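Local coordinates for unsaturated chondroitin disaccharide hydrolase (Streptococcus agalactiae, PDB 3VXD), which hydrolyses unsaturated chondroitin, hyaluronan and heparin disaccharides, releasing the unsaturated uronic acid and preferring sulfated substrates, at residues A[112-117]-A[177-182]. The protein carries 1 engineered substitution. Sequence-based numbering, arbitrary orientation.
Engineered in segment 112-117: Asn-115 (natural residue Asp).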
loop_
_atom_site.group_PDB
_atom_site.type_symbol
_atom_site.label_atom_id
_atom_site.label_comp_id
_atom_site.label_asym_id
_atom_site.label_seq_id
_atom_site.Cartn_x
_atom_site.Cartn_y
_atom_site.Cartn_z
ATOM N N ASP A 112 -17.219 -6.899 -8.228
ATOM C CA ASP A 112 -17.972 -6.409 -7.075
ATOM C C ASP A 112 -17.023 -6.155 -5.912
ATOM O O ASP A 112 -17.211 -6.677 -4.807
ATOM C CB ASP A 112 -19.054 -7.407 -6.655
ATOM C CG ASP A 112 -20.171 -7.522 -7.670
ATOM O OD1 ASP A 112 -20.700 -8.642 -7.815
ATOM O OD2 ASP A 112 -20.514 -6.505 -8.318
ATOM N N HIS A 113 -15.982 -5.378 -6.192
ATOM C CA HIS A 113 -15.047 -4.898 -5.186
ATOM C C HIS A 113 -14.899 -3.406 -5.410
ATOM O O HIS A 113 -14.726 -2.956 -6.546
ATOM C CB HIS A 113 -13.706 -5.618 -5.311
ATOM C CG HIS A 113 -13.806 -7.098 -5.122
ATOM N ND1 HIS A 113 -14.054 -7.677 -3.895
ATOM C CD2 HIS A 113 -13.715 -8.118 -6.007
ATOM C CE1 HIS A 113 -14.104 -8.989 -4.032
ATOM N NE2 HIS A 113 -13.900 -9.282 -5.303
ATOM N N HIS A 114 -14.993 -2.637 -4.330
ATOM C CA HIS A 114 -15.032 -1.183 -4.436
ATOM C C HIS A 114 -13.700 -0.593 -4.898
ATOM O O HIS A 114 -13.681 0.423 -5.597
ATOM C CB HIS A 114 -15.476 -0.549 -3.113
ATOM C CG HIS A 114 -14.446 -0.619 -2.028
ATOM N ND1 HIS A 114 -14.339 -1.691 -1.170
ATOM C CD2 HIS A 114 -13.482 0.258 -1.658
ATOM C CE1 HIS A 114 -13.351 -1.476 -0.319
ATOM N NE2 HIS A 114 -12.817 -0.298 -0.591
ATOM N N ASN A 115 -12.595 -1.235 -4.521
ATOM C CA ASN A 115 -11.285 -0.686 -4.843
ATOM C C ASN A 115 -10.704 -1.214 -6.156
ATOM O O ASN A 115 -9.867 -2.132 -6.188
ATOM C CB ASN A 115 -10.308 -0.818 -3.666
ATOM C CG ASN A 115 -9.253 0.274 -3.672
ATOM O OD1 ASN A 115 -8.689 0.597 -4.717
ATOM N ND2 ASN A 115 -8.988 0.854 -2.503
ATOM N N LEU A 116 -11.169 -0.604 -7.241
ATOM C CA LEU A 116 -10.630 -0.831 -8.580
ATOM C C LEU A 116 -9.197 -0.306 -8.694
ATOM O O LEU A 116 -8.405 -0.800 -9.500
ATOM C CB LEU A 116 -11.528 -0.154 -9.618
ATOM C CG LEU A 116 -12.946 -0.735 -9.714
ATOM C CD1 LEU A 116 -13.831 0.108 -10.622
ATOM C CD2 LEU A 116 -12.909 -2.181 -10.180
ATOM N N GLY A 117 -8.874 0.699 -7.882
ATOM C CA GLY A 117 -7.501 1.202 -7.768
ATOM C C GLY A 117 -6.516 0.113 -7.370
ATOM O O GLY A 117 -5.490 -0.067 -8.029
ATOM N N LEU A 177 -9.094 6.471 -0.408
ATOM C CA LEU A 177 -8.044 7.471 -0.581
ATOM C C LEU A 177 -6.967 6.996 -1.565
ATOM O O LEU A 177 -6.297 7.816 -2.194
ATOM C CB LEU A 177 -7.413 7.840 0.766
ATOM C CG LEU A 177 -8.291 8.539 1.816
ATOM C CD1 LEU A 177 -7.526 8.785 3.114
ATOM C CD2 LEU A 177 -8.861 9.838 1.282
ATOM N N LEU A 178 -6.803 5.677 -1.687
ATOM C CA LEU A 178 -5.901 5.097 -2.690
ATOM C C LEU A 178 -6.648 4.793 -3.985
ATOM O O LEU A 178 -6.092 4.930 -5.073
ATOM C CB LEU A 178 -5.195 3.836 -2.165
ATOM C CG LEU A 178 -4.127 4.089 -1.097
ATOM C CD1 LEU A 178 -4.709 3.915 0.310
ATOM C CD2 LEU A 178 -2.908 3.196 -1.309
ATOM N N ASN A 179 -7.911 4.391 -3.846
ATOM C CA ASN A 179 -8.829 4.149 -4.964
ATOM C C ASN A 179 -8.867 5.324 -5.953
ATOM O O ASN A 179 -8.819 5.122 -7.168
ATOM C CB ASN A 179 -10.231 3.898 -4.386
ATOM C CG ASN A 179 -11.143 3.078 -5.296
ATOM O OD1 ASN A 179 -12.334 2.925 -4.995
ATOM N ND2 ASN A 179 -10.606 2.536 -6.383
ATOM N N ILE A 180 -8.929 6.548 -5.425
ATOM C CA ILE A 180 -9.071 7.760 -6.250
ATOM C C ILE A 180 -7.827 8.144 -7.073
ATOM O O ILE A 180 -7.913 8.992 -7.965
ATOM C CB ILE A 180 -9.570 8.985 -5.418
ATOM C CG1 ILE A 180 -8.586 9.350 -4.290
ATOM C CG2 ILE A 180 -10.982 8.708 -4.867
ATOM C CD1 ILE A 180 -8.966 10.629 -3.501
ATOM N N GLN A 181 -6.683 7.523 -6.778
ATOM C CA GLN A 181 -5.455 7.786 -7.537
ATOM C C GLN A 181 -5.648 7.396 -8.997
ATOM O O GLN A 181 -5.095 8.020 -9.909
ATOM C CB GLN A 181 -4.243 7.064 -6.928
ATOM C CG GLN A 181 -3.954 7.404 -5.444
ATOM C CD GLN A 181 -4.123 8.887 -5.107
ATOM O OE1 GLN A 181 -4.814 9.249 -4.139
ATOM N NE2 GLN A 181 -3.498 9.746 -5.892
ATOM N N LEU A 182 -6.468 6.374 -9.206
ATOM C CA LEU A 182 -6.865 5.949 -10.540
ATOM C C LEU A 182 -7.568 7.097 -11.289
ATOM O O LEU A 182 -7.395 7.253 -12.500
ATOM C CB LEU A 182 -7.756 4.710 -10.412
ATOM C CG LEU A 182 -8.341 3.930 -11.580
ATOM C CD1 LEU A 182 -7.254 3.243 -12.375
ATOM C CD2 LEU A 182 -9.319 2.900 -11.024
#
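The side-chain amide of Asn-179 meets OD1 of the engineered Asn-115, at the position of the natural nucleophile, with CG of Asn-179 3.5 Å from that oxygen. The same OD1 accepts a hydrogen bond from the backbone N of Phe-118, which makes Asn-115 the N-cap of helix 116-131, satisfying an N-H of the first turn. The two asparagine side chains run past each other in opposite directions, their amide planes 35° apart, and CB of Asn-179 passes 3.8 Å from Asn-115 ND2. With CG anti to its backbone N (chi1 -155°), Asn-179 reaches into the turn before the helix, where an amide suits a mixed backbone surface: one end can face a carbonyl, the other N-H groups. Gly-117, lacking a side chain, lets the segments close to 4.3 Å between its CA and that of Asn-179. Beside the amide, Leu-182 CD2 packs 4.0 Å from Leu-116 CB, an apolar patch continued by helix 134-150. Within the alpha6/alpha6 barrel, His-114 NE2 and the engineered amide's ND2 both hydrogen-bond OD2 of Asp-175, the proton donor. Asn-179 lies behind the nucleophile position as a buried second-shell residue, consistent with a role in placing the side chain there.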